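Local coordinates for protein dual function macrocyclase-peptidase POPB (Galerina marginata, PDB 5N4B) that cleaves peptide bonds after prolines and macrocyclises the trimmed precursor peptide on the way to the amanitin toxins, at residues 277-291 and 303-317. The protein carries 1 engineered substitution. Numbering follows the deposited sequence.
Sequences YQFKDTSKKNLLWVA and HWRKVVNEYAADYNI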
loop_
_atom_site.group_PDB
_atom_site.type_symbol
_atom_site.label_atom_id
_atom_site.label_comp_id
_atom_site.label_asym_id
_atom_site.label_seq_id
_atom_site.Cartn_x
_atom_site.Cartn_y
_atom_site.Cartn_z
ATOM N N TYR A 277 15.944 7.551 11.388
ATOM C CA TYR A 277 16.168 6.758 10.200
ATOM C C TYR A 277 16.309 7.707 9.010
ATOM O O TYR A 277 15.642 8.752 8.938
ATOM C CB TYR A 277 14.984 5.854 9.899
ATOM C CG TYR A 277 14.528 4.954 11.037
ATOM C CD1 TYR A 277 15.303 3.947 11.523
ATOM C CD2 TYR A 277 13.272 5.092 11.554
ATOM C CE1 TYR A 277 14.860 3.148 12.547
ATOM C CE2 TYR A 277 12.823 4.281 12.577
ATOM C CZ TYR A 277 13.619 3.297 13.053
ATOM O OH TYR A 277 13.140 2.440 14.048
ATOM N N GLN A 278 17.204 7.378 8.090
ATOM C CA GLN A 278 17.354 8.098 6.827
ATOM C C GLN A 278 17.285 7.151 5.644
ATOM O O GLN A 278 17.870 6.061 5.668
ATOM C CB GLN A 278 18.664 8.861 6.740
ATOM C CG GLN A 278 18.947 9.697 8.005
ATOM C CD GLN A 278 20.151 10.584 7.904
ATOM O OE1 GLN A 278 20.434 11.184 6.853
ATOM N NE2 GLN A 278 20.880 10.666 9.001
ATOM N N PHE A 279 16.584 7.595 4.606
ATOM C CA PHE A 279 16.335 6.815 3.399
ATOM C C PHE A 279 16.740 7.647 2.198
ATOM O O PHE A 279 16.345 8.818 2.090
ATOM C CB PHE A 279 14.857 6.429 3.260
ATOM C CG PHE A 279 14.266 5.807 4.500
ATOM C CD1 PHE A 279 13.698 6.619 5.471
ATOM C CD2 PHE A 279 14.291 4.437 4.700
ATOM C CE1 PHE A 279 13.137 6.061 6.644
ATOM C CE2 PHE A 279 13.758 3.887 5.894
ATOM C CZ PHE A 279 13.201 4.686 6.831
ATOM N N LYS A 280 17.456 7.055 1.275
ATOM C CA LYS A 280 17.880 7.776 0.053
ATOM C C LYS A 280 17.091 7.400 -1.199
ATOM O O LYS A 280 17.207 8.105 -2.210
ATOM C CB LYS A 280 19.376 7.575 -0.198
ATOM C CG LYS A 280 19.798 6.172 -0.518
ATOM C CD LYS A 280 21.244 6.148 -0.965
ATOM C CE LYS A 280 21.648 4.731 -1.363
ATOM N NZ LYS A 280 23.088 4.710 -1.801
ATOM N N ASP A 281 16.317 6.332 -1.162
ATOM C CA ASP A 281 15.600 5.757 -2.300
ATOM C C ASP A 281 14.597 4.740 -1.739
ATOM O O ASP A 281 14.320 4.749 -0.529
ATOM C CB ASP A 281 16.603 5.104 -3.277
ATOM C CG ASP A 281 17.421 3.982 -2.663
ATOM O OD1 ASP A 281 17.000 3.319 -1.719
ATOM O OD2 ASP A 281 18.559 3.692 -3.134
ATOM N N THR A 282 14.024 3.899 -2.579
ATOM C CA THR A 282 13.048 2.928 -2.160
ATOM C C THR A 282 13.569 1.590 -1.902
ATOM O O THR A 282 12.823 0.637 -1.791
ATOM C CB THR A 282 11.916 2.804 -3.184
ATOM O OG1 THR A 282 12.438 2.462 -4.444
ATOM C CG2 THR A 282 11.209 4.022 -3.245
ATOM N N SER A 283 14.866 1.470 -1.864
ATOM C CA SER A 283 15.488 0.315 -1.518
ATOM C C SER A 283 15.230 0.349 0.030
ATOM O O SER A 283 15.077 1.403 0.688
ATOM C CB SER A 283 16.976 0.268 -1.873
ATOM O OG SER A 283 17.730 0.860 -0.912
ATOM N N LYS A 284 15.221 -0.794 0.524
ATOM C CA LYS A 284 15.019 -1.007 1.916
ATOM C C LYS A 284 16.310 -0.869 2.736
ATOM O O LYS A 284 16.572 -1.592 3.666
ATOM C CB LYS A 284 14.456 -2.395 2.085
ATOM C CG LYS A 284 13.167 -2.576 1.360
ATOM C CD LYS A 284 12.127 -1.717 2.008
ATOM C CE LYS A 284 11.313 -2.547 2.974
ATOM N NZ LYS A 284 10.717 -1.854 4.127
ATOM N N LYS A 285 17.095 0.107 2.378
ATOM C CA LYS A 285 18.325 0.395 3.088
ATOM C C LYS A 285 18.167 1.712 3.815
ATOM O O LYS A 285 17.622 2.595 3.303
ATOM C CB LYS A 285 19.538 0.440 2.173
ATOM C CG LYS A 285 19.856 -0.830 1.406
ATOM C CD LYS A 285 21.031 -0.606 0.459
ATOM C CE LYS A 285 21.450 -1.876 -0.228
ATOM N NZ LYS A 285 20.552 -2.323 -1.307
ATOM N N ASN A 286 18.640 1.761 5.043
ATOM C CA ASN A 286 18.557 2.961 5.810
ATOM C C ASN A 286 19.671 3.183 6.804
ATOM O O ASN A 286 20.268 2.319 7.281
ATOM C CB ASN A 286 17.172 3.091 6.521
ATOM C CG ASN A 286 16.935 2.091 7.648
ATOM O OD1 ASN A 286 17.077 2.370 8.818
ATOM N ND2 ASN A 286 16.577 0.992 7.270
ATOM N N LEU A 287 19.887 4.443 7.108
ATOM C CA LEU A 287 20.752 4.810 8.203
ATOM C C LEU A 287 19.963 4.770 9.512
ATOM O O LEU A 287 18.724 4.816 9.544
ATOM C CB LEU A 287 21.338 6.229 8.015
ATOM C CG LEU A 287 21.999 6.473 6.665
ATOM C CD1 LEU A 287 22.647 7.844 6.646
ATOM C CD2 LEU A 287 22.985 5.432 6.291
ATOM N N LEU A 288 20.683 4.677 10.608
ATOM C CA LEU A 288 20.080 4.641 11.933
ATOM C C LEU A 288 21.013 5.355 12.897
ATOM O O LEU A 288 22.139 4.901 13.144
ATOM C CB LEU A 288 19.839 3.196 12.392
ATOM C CG LEU A 288 19.477 3.014 13.879
ATOM C CD1 LEU A 288 18.160 3.603 14.128
ATOM C CD2 LEU A 288 19.542 1.550 14.273
ATOM N N TRP A 289 20.552 6.497 13.403
ATOM C CA TRP A 289 21.290 7.275 14.388
ATOM C C TRP A 289 20.487 7.300 15.680
ATOM O O TRP A 289 19.237 7.183 15.669
ATOM C CB TRP A 289 21.585 8.706 13.916
ATOM C CG TRP A 289 22.458 8.846 12.690
ATOM C CD1 TRP A 289 23.095 7.873 11.993
ATOM C CD2 TRP A 289 22.763 10.078 12.040
ATOM N NE1 TRP A 289 23.778 8.426 10.928
ATOM C CE2 TRP A 289 23.601 9.781 10.951
ATOM C CE3 TRP A 289 22.393 11.403 12.282
ATOM C CZ2 TRP A 289 24.091 10.761 10.106
ATOM C CZ3 TRP A 289 22.864 12.394 11.417
ATOM C CH2 TRP A 289 23.732 12.054 10.369
ATOM N N VAL A 290 21.186 7.422 16.807
ATOM C CA VAL A 290 20.578 7.312 18.122
ATOM C C VAL A 290 20.983 8.495 18.966
ATOM O O VAL A 290 22.175 8.752 19.129
ATOM C CB VAL A 290 21.018 6.014 18.830
ATOM C CG1 VAL A 290 20.341 5.910 20.214
ATOM C CG2 VAL A 290 20.704 4.789 17.981
ATOM N N ALA A 291 20.020 9.159 19.560
ATOM C CA ALA A 291 20.249 10.244 20.503
ATOM C C ALA A 291 19.744 9.840 21.874
ATOM O O ALA A 291 18.694 9.195 22.010
ATOM C CB ALA A 291 19.545 11.538 20.108
ATOM N N HIS A 303 22.381 15.582 19.980
ATOM C CA HIS A 303 23.606 14.867 19.702
ATOM C C HIS A 303 23.248 13.486 19.141
ATOM O O HIS A 303 22.726 12.635 19.860
ATOM C CB HIS A 303 24.462 14.767 20.948
ATOM C CG HIS A 303 25.749 14.070 20.706
ATOM N ND1 HIS A 303 26.481 14.246 19.550
ATOM C CD2 HIS A 303 26.431 13.175 21.452
ATOM C CE1 HIS A 303 27.556 13.484 19.594
ATOM N NE2 HIS A 303 27.561 12.836 20.742
ATOM N N TRP A 304 23.572 13.260 17.873
ATOM C CA TRP A 304 23.357 11.964 17.235
ATOM C C TRP A 304 24.598 11.107 17.314
ATOM O O TRP A 304 25.671 11.517 16.855
ATOM C CB TRP A 304 22.994 12.159 15.776
ATOM C CG TRP A 304 21.767 12.892 15.555
ATOM C CD1 TRP A 304 21.629 14.162 15.051
ATOM C CD2 TRP A 304 20.440 12.440 15.855
ATOM N NE1 TRP A 304 20.330 14.504 15.008
ATOM C CE2 TRP A 304 19.558 13.476 15.492
ATOM C CE3 TRP A 304 19.912 11.246 16.377
ATOM C CZ2 TRP A 304 18.186 13.359 15.620
ATOM C CZ3 TRP A 304 18.512 11.152 16.502
ATOM C CH2 TRP A 304 17.693 12.202 16.137
ATOM N N ARG A 305 24.420 9.868 17.788
ATOM C CA ARG A 305 25.404 8.819 17.639
ATOM C C ARG A 305 25.111 8.066 16.343
ATOM O O ARG A 305 24.019 7.513 16.172
ATOM C CB ARG A 305 25.341 7.849 18.811
ATOM C CG ARG A 305 26.355 6.723 18.754
ATOM C CD ARG A 305 26.314 5.892 19.980
ATOM N NE ARG A 305 27.281 4.820 19.913
ATOM C CZ ARG A 305 27.543 3.991 20.926
ATOM N NH1 ARG A 305 26.915 4.104 22.083
ATOM N NH2 ARG A 305 28.461 3.038 20.779
ATOM N N LYS A 306 26.086 8.021 15.446
ATOM C CA LYS A 306 25.904 7.546 14.066
ATOM C C LYS A 306 26.144 6.033 13.996
ATOM O O LYS A 306 27.074 5.533 13.370
ATOM C CB LYS A 306 26.780 8.344 13.113
ATOM C CG LYS A 306 26.477 9.843 13.109
ATOM C CD LYS A 306 27.407 10.594 12.111
ATOM C CE LYS A 306 27.165 12.094 12.101
ATOM N NZ LYS A 306 28.237 12.687 11.208
ATOM N N VAL A 307 25.199 5.304 14.588
ATOM C CA VAL A 307 25.360 3.868 14.806
ATOM C C VAL A 307 25.443 3.119 13.489
ATOM O O VAL A 307 26.327 2.270 13.299
ATOM C CB VAL A 307 24.253 3.322 15.718
ATOM C CG1 VAL A 307 24.320 1.849 15.845
ATOM C CG2 VAL A 307 24.366 3.938 17.084
ATOM N N VAL A 308 24.500 3.371 12.584
ATOM C CA VAL A 308 24.538 2.863 11.211
ATOM C C VAL A 308 24.686 4.077 10.311
ATOM O O VAL A 308 23.770 4.905 10.209
ATOM C CB VAL A 308 23.282 2.044 10.846
ATOM C CG1 VAL A 308 23.312 1.634 9.366
ATOM C CG2 VAL A 308 23.124 0.802 11.738
ATOM N N ASN A 309 25.851 4.213 9.665
ATOM C CA ASN A 309 26.159 5.420 8.920
ATOM C C ASN A 309 26.565 5.165 7.472
ATOM O O ASN A 309 27.117 6.063 6.831
ATOM C CB ASN A 309 27.221 6.247 9.631
ATOM C CG ASN A 309 27.160 7.681 9.262
ATOM O OD1 ASN A 309 26.082 8.252 9.062
ATOM N ND2 ASN A 309 28.344 8.299 9.154
ATOM N N GLU A 310 26.238 4.008 6.926
ATOM C CA GLU A 310 26.327 3.751 5.494
ATOM C C GLU A 310 25.072 2.992 5.104
ATOM O O GLU A 310 24.473 2.289 5.929
ATOM C CB GLU A 310 27.580 2.924 5.141
ATOM C CG GLU A 310 27.687 1.658 5.986
ATOM C CD GLU A 310 28.731 0.620 5.510
ATOM O OE1 GLU A 310 29.766 1.026 4.924
ATOM O OE2 GLU A 310 28.480 -0.607 5.694
ATOM N N TYR A 311 24.650 3.182 3.864
ATOM C CA TYR A 311 23.497 2.504 3.288
ATOM C C TYR A 311 23.897 1.097 2.877
ATOM O O TYR A 311 24.615 0.905 1.892
ATOM C CB TYR A 311 22.961 3.287 2.083
ATOM C CG TYR A 311 22.194 4.534 2.480
ATOM C CD1 TYR A 311 20.881 4.436 2.936
ATOM C CD2 TYR A 311 22.776 5.791 2.422
ATOM C CE1 TYR A 311 20.166 5.539 3.313
ATOM C CE2 TYR A 311 22.078 6.924 2.792
ATOM C CZ TYR A 311 20.768 6.798 3.227
ATOM O OH TYR A 311 20.054 7.903 3.613
ATOM N N ALA A 312 23.382 0.109 3.592
ATOM C CA ALA A 312 23.711 -1.292 3.313
ATOM C C ALA A 312 22.573 -2.255 3.642
ATOM O O ALA A 312 22.471 -3.323 3.032
ATOM C CB ALA A 312 24.948 -1.720 4.066
ATOM N N ALA A 313 21.704 -1.899 4.587
ATOM C CA ALA A 313 20.703 -2.836 5.053
ATOM C C ALA A 313 19.540 -2.072 5.674
ATOM O O ALA A 313 19.632 -0.867 5.947
ATOM C CB ALA A 313 21.330 -3.799 6.075
ATOM N N ASP A 314 18.455 -2.797 5.908
ATOM C CA ASP A 314 17.238 -2.302 6.553
ATOM C C ASP A 314 17.382 -2.498 8.057
ATOM O O ASP A 314 17.748 -3.592 8.493
ATOM C CB ASP A 314 16.106 -3.186 5.998
ATOM C CG ASP A 314 14.694 -2.837 6.474
ATOM O OD1 ASP A 314 14.523 -2.162 7.491
ATOM O OD2 ASP A 314 13.724 -3.319 5.818
ATOM N N TYR A 315 17.186 -1.438 8.834
ATOM C CA TYR A 315 17.209 -1.518 10.288
ATOM C C TYR A 315 15.963 -0.832 10.829
ATOM O O TYR A 315 15.713 0.333 10.513
ATOM C CB TYR A 315 18.425 -0.797 10.847
ATOM C CG TYR A 315 19.784 -1.345 10.513
ATOM C CD1 TYR A 315 20.424 -0.958 9.330
ATOM C CD2 TYR A 315 20.449 -2.226 11.367
ATOM C CE1 TYR A 315 21.659 -1.405 9.011
ATOM C CE2 TYR A 315 21.679 -2.669 11.044
ATOM C CZ TYR A 315 22.292 -2.265 9.888
ATOM O OH TYR A 315 23.584 -2.703 9.650
ATOM N N ASN A 316 15.200 -1.534 11.650
ATOM C CA ASN A 316 14.016 -0.983 12.282
ATOM C C ASN A 316 14.010 -1.368 13.760
ATOM O O ASN A 316 14.065 -2.555 14.085
ATOM C CB ASN A 316 12.750 -1.475 11.566
ATOM C CG ASN A 316 11.490 -0.732 12.027
ATOM O OD1 ASN A 316 10.713 -1.272 12.771
ATOM N ND2 ASN A 316 11.367 0.544 11.659
ATOM N N ILE A 317 13.894 -0.397 14.650
ATOM C CA ILE A 317 13.941 -0.688 16.074
ATOM C C ILE A 317 12.710 -1.461 16.532
ATOM O O ILE A 317 11.569 -1.112 16.195
ATOM C CB ILE A 317 13.992 0.613 16.890
ATOM C CG1 ILE A 317 15.166 1.495 16.505
ATOM C CG2 ILE A 317 14.011 0.294 18.408
ATOM C CD1 ILE A 317 16.469 0.845 16.624
HETATM O O HOH W 1 11.246 -3.797 6.714
HETATM O O HOH W 2 22.247 0.626 6.136
#
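Val-290 and Arg-305 exchange both backbone hydrogen bonds, Arg-305 N to Val-290 O measuring 2.8 Å, and Leu-288 pairs with Val-308 in the same antiparallel, hydrogen-bonded manner. These bonds join strand 305-308, the fourth and an outermost strand, to strand 287-292 within a four-stranded blade of the N-terminal beta-propeller. Between the two pairs the register slips by one residue, a beta bulge that accompanies the inverse gamma turn centred on Lys-306. Asn-286 N donates to Ala-313 O, holding the connection that leads into the next blade, whose first strand begins at Tyr-315. That strand is tied back by Ile-317 N, which donates to Tyr-277 OH over 3.0 Å, near the plane of the phenol ring; the same hydroxyl is also hydrogen-bonded to Asp-266. A bent bond (137° at the hydrogen) runs from Trp-289 NE1 to Asn-309 OD1, 3.0 Å away in the ring plane but with the nitrogen above the amide carbonyl plane, which probably helps to set the rotation of the indole. Lys-284 NZ and Asp-314 OD2 form only a long salt bridge, supplemented by a water, and Asp-314 OD2 also bonds Tyr-336 OH. Another water lies within hydrogen-bonding distance of Asn-286 O, Glu-310 O and Ala-312 N.

The Tyr-311 ring is sandwiched: Lys-280 CG lies 3.8 Å from its centroid over one face, and Leu-287 CD2 sits over the opposite face. A chi1 of 65° tucks Lys-280 CG between the two backbone branches, and the extended chain beyond it slides across the ring, running opposite to the tyrosine side chain. Leu-288 CD2 instead packs on Ile-317 CD1 at 3.9 Å, bringing side chains of the two blades together. Trp-289 lies alongside Lys-306, whose CG makes a CH-pi contact with the five-membered ring, while Trp-304 CB meets Trp-289 CE3 at 3.6 Å.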